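Local coordinates for protein GDNF family receptor alpha-3 (PDB 2GH0) that serves as a receptor for the growth factor artemin, whose binding leads to autophosphorylation and activation of the RET receptor, at residues C[8-20]-C[68-81]. Sequence-based numbering, arbitrary orientation.
Sequences DSDLCLKFAMLCT and CPCAPNDRGCGERR
Cys-12 and Cys-68 are joined by a disulfide (SG to SG 2.0 Å, chi3 98°) that ties the first turn of helix 11-20 to the loop ahead of helix 75-83. A second disulfide, Cys-70 to Cys-77, is packed against it, with Cys-12 SG 3.5 Å from Cys-77 SG. Arg-80, extended from CG to NE, reaches across to helix 11-20, laying its CD 3.7 Å from Cys-12 CB. Its guanidinium takes a methyl, Leu-13 CD1, over one face near the rim, while NH2 comes within 3.4 Å of Ala-16 CB. The same NH2 forms a salt bridge with an acidic side chain on the chain of another protein. Both segments belong to the first GDNF/GAS1 domain of the receptor, a disulfide-rich helical unit; Cys-12 to Cys-68 spans 56 residues, while Cys-70 to Cys-77 closes a short loop leading into helix 75-83. The side chains of Leu-11 and Pro-69 cross at about a right angle, Leu-11 CD1 meeting Pro-69 CG at 3.7 Å, and a water links Leu-11 N to Pro-69 O. Asp-10, N-cap of helix 11-20, rests its CG 3.7 Å from Cys-77 CB; its OD2 accepts from Leu-13 N (2.8 Å) on the syn side, tilted 29° out of the carboxylate plane. Asp-74 caps helix 75-83, its OD1 met by Cys-77 N from above the carboxylate plane. Arg-81 NH1 donates in the carbonyl plane to Cys-68 O (2.8 Å, 162°), with Cys-70 SG over one guanidinium face and a cation-pi contact to Phe-154.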
ATOM      1  N   ASP C   8     -37.911 -19.880  -0.555  1.00 49.15           N
ATOM      2  CA  ASP C   8     -39.246 -19.421  -1.080  1.00 50.18           C
ATOM      3  C   ASP C   8     -39.224 -18.050  -1.755  1.00 48.18           C
ATOM      4  O   ASP C   8     -40.180 -17.260  -1.658  1.00 48.37           O
ATOM      5  CB  ASP C   8     -40.319 -19.442   0.020  1.00 51.17           C
ATOM      6  CG  ASP C   8     -41.099 -20.762   0.064  1.00 55.16           C
ATOM      7  OD1 ASP C   8     -40.514 -21.799   0.465  1.00 57.67           O
ATOM      8  OD2 ASP C   8     -42.311 -20.754  -0.277  1.00 59.84           O
ATOM      9  N   SER C   9     -38.137 -17.768  -2.456  1.00 46.73           N
ATOM     10  CA  SER C   9     -38.035 -16.527  -3.230  1.00 45.17           C
ATOM     11  C   SER C   9     -39.078 -16.517  -4.340  1.00 43.77           C
ATOM     12  O   SER C   9     -39.353 -17.560  -4.938  1.00 44.36           O
ATOM     13  CB  SER C   9     -36.648 -16.434  -3.849  1.00 44.39           C
ATOM     14  OG  SER C   9     -35.722 -16.133  -2.825  1.00 45.95           O
ATOM     15  N   ASP C  10     -39.629 -15.351  -4.655  1.00 41.68           N
ATOM     16  CA  ASP C  10     -40.572 -15.275  -5.753  1.00 40.22           C
ATOM     17  C   ASP C  10     -39.818 -15.264  -7.081  1.00 38.37           C
ATOM     18  O   ASP C  10     -38.583 -15.144  -7.113  1.00 36.20           O
ATOM     19  CB  ASP C  10     -41.465 -14.050  -5.617  1.00 40.86           C
ATOM     20  CG  ASP C  10     -40.683 -12.723  -5.683  1.00 42.73           C
ATOM     21  OD1 ASP C  10     -40.663 -11.952  -4.688  1.00 48.63           O
ATOM     22  OD2 ASP C  10     -40.120 -12.417  -6.734  1.00 46.24           O
ATOM     23  N   LEU C  11     -40.547 -15.431  -8.175  1.00 36.33           N
ATOM     24  CA  LEU C  11     -39.870 -15.614  -9.458  1.00 35.39           C
ATOM     25  C   LEU C  11     -39.356 -14.287  -9.999  1.00 34.42           C
ATOM     26  O   LEU C  11     -38.409 -14.262 -10.757  1.00 33.72           O
ATOM     27  CB  LEU C  11     -40.795 -16.271 -10.507  1.00 36.59           C
ATOM     28  CG  LEU C  11     -41.160 -17.713 -10.116  1.00 36.94           C
ATOM     29  CD1 LEU C  11     -41.883 -18.414 -11.240  1.00 39.74           C
ATOM     30  CD2 LEU C  11     -39.924 -18.494  -9.765  1.00 43.46           C
ATOM     31  N   CYS C  12     -39.965 -13.177  -9.608  1.00 33.73           N
ATOM     32  CA  CYS C  12     -39.383 -11.886 -10.029  1.00 33.77           C
ATOM     33  C   CYS C  12     -37.955 -11.711  -9.459  1.00 32.31           C
ATOM     34  O   CYS C  12     -37.058 -11.307 -10.173  1.00 32.65           O
ATOM     35  CB  CYS C  12     -40.279 -10.730  -9.630  1.00 33.89           C
ATOM     36  SG  CYS C  12     -41.713 -10.680 -10.795  1.00 39.61           S
ATOM     37  N   LEU C  13     -37.757 -12.075  -8.197  1.00 32.82           N
ATOM     38  CA  LEU C  13     -36.434 -12.058  -7.575  1.00 32.29           C
ATOM     39  C   LEU C  13     -35.527 -13.049  -8.303  1.00 32.77           C
ATOM     40  O   LEU C  13     -34.403 -12.712  -8.643  1.00 31.74           O
ATOM     41  CB  LEU C  13     -36.497 -12.404  -6.065  1.00 32.25           C
ATOM     42  CG  LEU C  13     -35.142 -12.467  -5.328  1.00 32.68           C
ATOM     43  CD1 LEU C  13     -34.247 -11.232  -5.592  1.00 34.36           C
ATOM     44  CD2 LEU C  13     -35.325 -12.659  -3.829  1.00 33.54           C
ATOM     45  N   LYS C  14     -35.991 -14.284  -8.490  1.00 31.51           N
ATOM     46  CA  LYS C  14     -35.173 -15.271  -9.225  1.00 32.83           C
ATOM     47  C   LYS C  14     -34.738 -14.794 -10.619  1.00 33.26           C
ATOM     48  O   LYS C  14     -33.551 -14.973 -11.018  1.00 32.26           O
ATOM     49  CB  LYS C  14     -35.875 -16.635  -9.286  1.00 33.52           C
ATOM     50  CG  LYS C  14     -35.949 -17.331  -7.946  1.00 33.82           C
ATOM     51  CD  LYS C  14     -36.707 -18.668  -8.141  1.00 41.47           C
ATOM     52  CE  LYS C  14     -36.872 -19.482  -6.860  1.00 44.28           C
ATOM     53  NZ  LYS C  14     -36.980 -20.985  -7.181  1.00 48.64           N
ATOM     54  N   PHE C  15     -35.657 -14.218 -11.391  1.00 31.98           N
ATOM     55  CA  PHE C  15     -35.253 -13.682 -12.704  1.00 33.43           C
ATOM     56  C   PHE C  15     -34.297 -12.491 -12.693  1.00 32.44           C
ATOM     57  O   PHE C  15     -33.468 -12.356 -13.597  1.00 32.52           O
ATOM     58  CB  PHE C  15     -36.456 -13.392 -13.594  1.00 35.10           C
ATOM     59  CG  PHE C  15     -37.051 -14.647 -14.183  1.00 36.02           C
ATOM     60  CD1 PHE C  15     -38.175 -15.236 -13.598  1.00 37.23           C
ATOM     61  CD2 PHE C  15     -36.477 -15.215 -15.308  1.00 33.53           C
ATOM     62  CE1 PHE C  15     -38.739 -16.416 -14.104  1.00 39.71           C
ATOM     63  CE2 PHE C  15     -37.005 -16.411 -15.833  1.00 36.71           C
ATOM     64  CZ  PHE C  15     -38.143 -17.016 -15.233  1.00 38.60           C
ATOM     65  N   ALA C  16     -34.428 -11.632 -11.690  1.00 32.86           N
ATOM     66  CA  ALA C  16     -33.430 -10.561 -11.450  1.00 31.50           C
ATOM     67  C   ALA C  16     -32.089 -11.217 -11.264  1.00 31.90           C
ATOM     68  O   ALA C  16     -31.093 -10.805 -11.818  1.00 32.77           O
ATOM     69  CB  ALA C  16     -33.800  -9.709 -10.209  1.00 32.11           C
ATOM     70  N   MET C  17     -32.054 -12.250 -10.458  1.00 29.53           N
ATOM     71  CA  MET C  17     -30.773 -12.908 -10.184  1.00 30.25           C
ATOM     72  C   MET C  17     -30.180 -13.693 -11.380  1.00 31.12           C
ATOM     73  O   MET C  17     -28.934 -13.797 -11.500  1.00 31.03           O
ATOM     74  CB  MET C  17     -30.914 -13.763  -8.925  1.00 30.28           C
ATOM     75  CG  MET C  17     -31.163 -12.884  -7.664  1.00 32.97           C
ATOM     76  SD  MET C  17     -29.902 -11.611  -7.359  1.00 35.75           S
ATOM     77  CE  MET C  17     -30.585 -10.151  -8.100  1.00 30.96           C
ATOM     78  N   LEU C  18     -31.033 -14.261 -12.259  1.00 32.76           N
ATOM     79  CA  LEU C  18     -30.527 -14.827 -13.530  1.00 32.63           C
ATOM     80  C   LEU C  18     -29.795 -13.800 -14.350  1.00 33.58           C
ATOM     81  O   LEU C  18     -28.805 -14.075 -15.014  1.00 31.24           O
ATOM     82  CB  LEU C  18     -31.657 -15.347 -14.386  1.00 32.51           C
ATOM     83  CG  LEU C  18     -32.109 -16.763 -14.509  1.00 37.75           C
ATOM     84  CD1 LEU C  18     -33.117 -16.784 -15.708  1.00 41.99           C
ATOM     85  CD2 LEU C  18     -30.921 -17.753 -14.709  1.00 37.56           C
ATOM     86  N   CYS C  19     -30.282 -12.571 -14.337  1.00 35.36           N
ATOM     87  CA  CYS C  19     -29.584 -11.461 -15.009  1.00 35.14           C
ATOM     88  C   CYS C  19     -28.225 -11.197 -14.337  1.00 35.27           C
ATOM     89  O   CYS C  19     -27.180 -11.029 -15.009  1.00 34.25           O
ATOM     90  CB  CYS C  19     -30.502 -10.190 -14.947  1.00 38.30           C
ATOM     91  SG  CYS C  19     -29.798  -8.627 -15.697  1.00 44.96           S
ATOM     92  N   THR C  20     -28.223 -11.141 -13.002  1.00 33.45           N
ATOM     93  CA  THR C  20     -26.991 -10.876 -12.242  1.00 33.73           C
ATOM     94  C   THR C  20     -25.965 -11.955 -12.549  1.00 34.00           C
ATOM     95  O   THR C  20     -24.723 -11.708 -12.562  1.00 33.35           O
ATOM     96  CB  THR C  20     -27.314 -10.859 -10.730  1.00 34.84           C
ATOM     97  OG1 THR C  20     -28.267  -9.803 -10.453  1.00 35.97           O
ATOM     98  CG2 THR C  20     -26.070 -10.697  -9.899  1.00 38.52           C
ATOM     99  N   CYS C  68     -42.081 -10.987 -15.407  1.00 37.96           N
ATOM    100  CA  CYS C  68     -41.901 -12.123 -14.477  1.00 36.06           C
ATOM    101  C   CYS C  68     -43.230 -12.399 -13.797  1.00 36.58           C
ATOM    102  O   CYS C  68     -44.066 -11.438 -13.525  1.00 33.37           O
ATOM    103  CB  CYS C  68     -40.759 -11.834 -13.478  1.00 37.37           C
ATOM    104  SG  CYS C  68     -40.937 -10.242 -12.609  1.00 40.03           S
ATOM    105  N   PRO C  69     -43.526 -13.682 -13.579  1.00 36.99           N
ATOM    106  CA  PRO C  69     -44.840 -14.046 -13.061  1.00 36.15           C
ATOM    107  C   PRO C  69     -44.944 -13.932 -11.523  1.00 37.82           C
ATOM    108  O   PRO C  69     -43.966 -14.231 -10.857  1.00 35.79           O
ATOM    109  CB  PRO C  69     -44.959 -15.519 -13.480  1.00 37.73           C
ATOM    110  CG  PRO C  69     -43.583 -16.028 -13.476  1.00 36.23           C
ATOM    111  CD  PRO C  69     -42.659 -14.869 -13.826  1.00 37.50           C
ATOM    112  N   CYS C  70     -46.131 -13.554 -10.990  1.00 36.62           N
ATOM    113  CA  CYS C  70     -46.387 -13.391  -9.557  1.00 38.04           C
ATOM    114  C   CYS C  70     -47.679 -14.096  -9.203  1.00 39.66           C
ATOM    115  O   CYS C  70     -48.681 -13.935  -9.905  1.00 39.72           O
ATOM    116  CB  CYS C  70     -46.522 -11.916  -9.156  1.00 38.27           C
ATOM    117  SG  CYS C  70     -44.957 -10.967  -9.364  1.00 40.70           S
ATOM    118  N   ALA C  71     -47.696 -14.815  -8.095  1.00 40.96           N
ATOM    119  CA  ALA C  71     -48.958 -15.357  -7.583  1.00 43.13           C
ATOM    120  C   ALA C  71     -49.921 -14.190  -7.286  1.00 45.25           C
ATOM    121  O   ALA C  71     -49.479 -13.063  -6.999  1.00 44.52           O
ATOM    122  CB  ALA C  71     -48.721 -16.217  -6.334  1.00 42.60           C
ATOM    123  N   PRO C  72     -51.258 -14.442  -7.360  1.00 47.11           N
ATOM    124  CA  PRO C  72     -52.269 -13.389  -7.205  1.00 47.25           C
ATOM    125  C   PRO C  72     -52.097 -12.619  -5.871  1.00 47.32           C
ATOM    126  O   PRO C  72     -52.124 -11.375  -5.846  1.00 47.69           O
ATOM    127  CB  PRO C  72     -53.589 -14.204  -7.129  1.00 48.51           C
ATOM    128  CG  PRO C  72     -53.148 -15.611  -6.615  1.00 47.28           C
ATOM    129  CD  PRO C  72     -51.881 -15.784  -7.444  1.00 47.96           C
ATOM    130  N   ASN C  73     -51.890 -13.345  -4.778  1.00 46.02           N
ATOM    131  CA  ASN C  73     -51.824 -12.688  -3.460  1.00 45.96           C
ATOM    132  C   ASN C  73     -50.386 -12.337  -3.022  1.00 44.18           C
ATOM    133  O   ASN C  73     -50.152 -12.038  -1.847  1.00 43.83           O
ATOM    134  CB  ASN C  73     -52.533 -13.522  -2.374  1.00 47.74           C
ATOM    135  CG  ASN C  73     -54.060 -13.714  -2.638  1.00 50.87           C
ATOM    136  OD1 ASN C  73     -54.727 -12.906  -3.316  1.00 53.53           O
ATOM    137  ND2 ASN C  73     -54.604 -14.805  -2.089  1.00 51.91           N
ATOM    138  N   ASP C  74     -49.434 -12.348  -3.964  1.00 40.51           N
ATOM    139  CA  ASP C  74     -48.025 -12.117  -3.628  1.00 39.95           C
ATOM    140  C   ASP C  74     -47.677 -10.654  -3.946  1.00 38.52           C
ATOM    141  O   ASP C  74     -47.110 -10.352  -5.003  1.00 37.31           O
ATOM    142  CB  ASP C  74     -47.123 -13.083  -4.407  1.00 39.72           C
ATOM    143  CG  ASP C  74     -45.664 -13.033  -3.952  1.00 40.88           C
ATOM    144  OD1 ASP C  74     -45.295 -12.093  -3.198  1.00 40.78           O
ATOM    145  OD2 ASP C  74     -44.896 -13.963  -4.342  1.00 38.56           O
ATOM    146  N   ARG C  75     -48.037  -9.754  -3.032  1.00 37.52           N
ATOM    147  CA  ARG C  75     -47.914  -8.332  -3.295  1.00 38.60           C
ATOM    148  C   ARG C  75     -46.461  -7.889  -3.338  1.00 36.96           C
ATOM    149  O   ARG C  75     -46.134  -6.946  -4.053  1.00 36.75           O
ATOM    150  CB  ARG C  75     -48.724  -7.477  -2.285  1.00 38.02           C
ATOM    151  CG  ARG C  75     -50.261  -7.708  -2.318  1.00 42.91           C
ATOM    152  CD  ARG C  75     -51.036  -6.543  -1.690  1.00 42.52           C
ATOM    153  NE  ARG C  75     -52.490  -6.567  -1.983  1.00 52.64           N
ATOM    154  CZ  ARG C  75     -53.230  -5.477  -2.253  1.00 56.67           C
ATOM    155  NH1 ARG C  75     -52.656  -4.264  -2.278  1.00 60.82           N
ATOM    156  NH2 ARG C  75     -54.543  -5.580  -2.524  1.00 54.44           N
ATOM    157  N   GLY C  76     -45.603  -8.574  -2.593  1.00 35.78           N
ATOM    158  CA  GLY C  76     -44.138  -8.331  -2.645  1.00 36.23           C
ATOM    159  C   GLY C  76     -43.573  -8.550  -4.047  1.00 35.78           C
ATOM    160  O   GLY C  76     -42.836  -7.693  -4.606  1.00 35.81           O
ATOM    161  N   CYS C  77     -43.943  -9.671  -4.664  1.00 35.40           N
ATOM    162  CA  CYS C  77     -43.536  -9.928  -6.062  1.00 34.19           C
ATOM    163  C   CYS C  77     -44.070  -8.872  -7.014  1.00 35.30           C
ATOM    164  O   CYS C  77     -43.344  -8.322  -7.870  1.00 34.35           O
ATOM    165  CB  CYS C  77     -43.996 -11.343  -6.466  1.00 35.25           C
ATOM    166  SG  CYS C  77     -43.565 -11.922  -8.082  1.00 38.36           S
ATOM    167  N   GLY C  78     -45.359  -8.564  -6.883  1.00 33.84           N
ATOM    168  CA  GLY C  78     -45.935  -7.585  -7.792  1.00 33.81           C
ATOM    169  C   GLY C  78     -45.301  -6.232  -7.657  1.00 32.71           C
ATOM    170  O   GLY C  78     -45.174  -5.527  -8.648  1.00 34.52           O
ATOM    171  N   GLU C  79     -44.963  -5.849  -6.426  1.00 34.18           N
ATOM    172  CA  GLU C  79     -44.325  -4.564  -6.150  1.00 35.85           C
ATOM    173  C   GLU C  79     -42.914  -4.565  -6.737  1.00 33.90           C
ATOM    174  O   GLU C  79     -42.488  -3.587  -7.319  1.00 33.50           O
ATOM    175  CB  GLU C  79     -44.242  -4.259  -4.645  1.00 36.46           C
ATOM    176  CG  GLU C  79     -43.650  -2.916  -4.302  1.00 46.79           C
ATOM    177  CD  GLU C  79     -43.626  -2.614  -2.784  1.00 53.57           C
ATOM    178  OE1 GLU C  79     -44.086  -3.470  -1.987  1.00 60.50           O
ATOM    179  OE2 GLU C  79     -43.138  -1.523  -2.398  1.00 57.97           O
ATOM    180  N   ARG C  80     -42.183  -5.654  -6.563  1.00 33.11           N
ATOM    181  CA  ARG C  80     -40.862  -5.759  -7.233  1.00 33.57           C
ATOM    182  C   ARG C  80     -41.014  -5.568  -8.739  1.00 32.39           C
ATOM    183  O   ARG C  80     -40.344  -4.724  -9.334  1.00 34.09           O
ATOM    184  CB  ARG C  80     -40.217  -7.111  -6.948  1.00 33.03           C
ATOM    185  CG  ARG C  80     -39.032  -7.355  -7.847  1.00 34.40           C
ATOM    186  CD  ARG C  80     -38.284  -8.587  -7.450  1.00 35.12           C
ATOM    187  NE  ARG C  80     -36.984  -8.247  -7.946  1.00 50.34           N
ATOM    188  CZ  ARG C  80     -35.962  -7.834  -7.223  1.00 41.74           C
ATOM    189  NH1 ARG C  80     -35.957  -7.840  -5.881  1.00 43.08           N
ATOM    190  NH2 ARG C  80     -34.899  -7.516  -7.889  1.00 44.26           N
ATOM    191  N   ARG C  81     -41.941  -6.306  -9.337  1.00 32.52           N
ATOM    192  CA  ARG C  81     -42.144  -6.203 -10.801  1.00 32.14           C
ATOM    193  C   ARG C  81     -42.496  -4.807 -11.229  1.00 33.31           C
ATOM    194  O   ARG C  81     -41.940  -4.293 -12.219  1.00 33.16           O
ATOM    195  CB  ARG C  81     -43.296  -7.092 -11.275  1.00 31.68           C
ATOM    196  CG  ARG C  81     -43.439  -7.172 -12.764  1.00 32.32           C
ATOM    197  CD  ARG C  81     -44.425  -8.306 -13.100  1.00 32.12           C
ATOM    198  NE  ARG C  81     -45.740  -7.997 -12.519  1.00 34.44           N
ATOM    199  CZ  ARG C  81     -46.691  -8.902 -12.373  1.00 37.77           C
ATOM    200  NH1 ARG C  81     -46.478 -10.195 -12.745  1.00 36.01           N
ATOM    201  NH2 ARG C  81     -47.858  -8.542 -11.863  1.00 36.08           N
TER
HETATM  202  O   HOH W   1     -43.453 -15.660  -8.390  1.00 27.95           O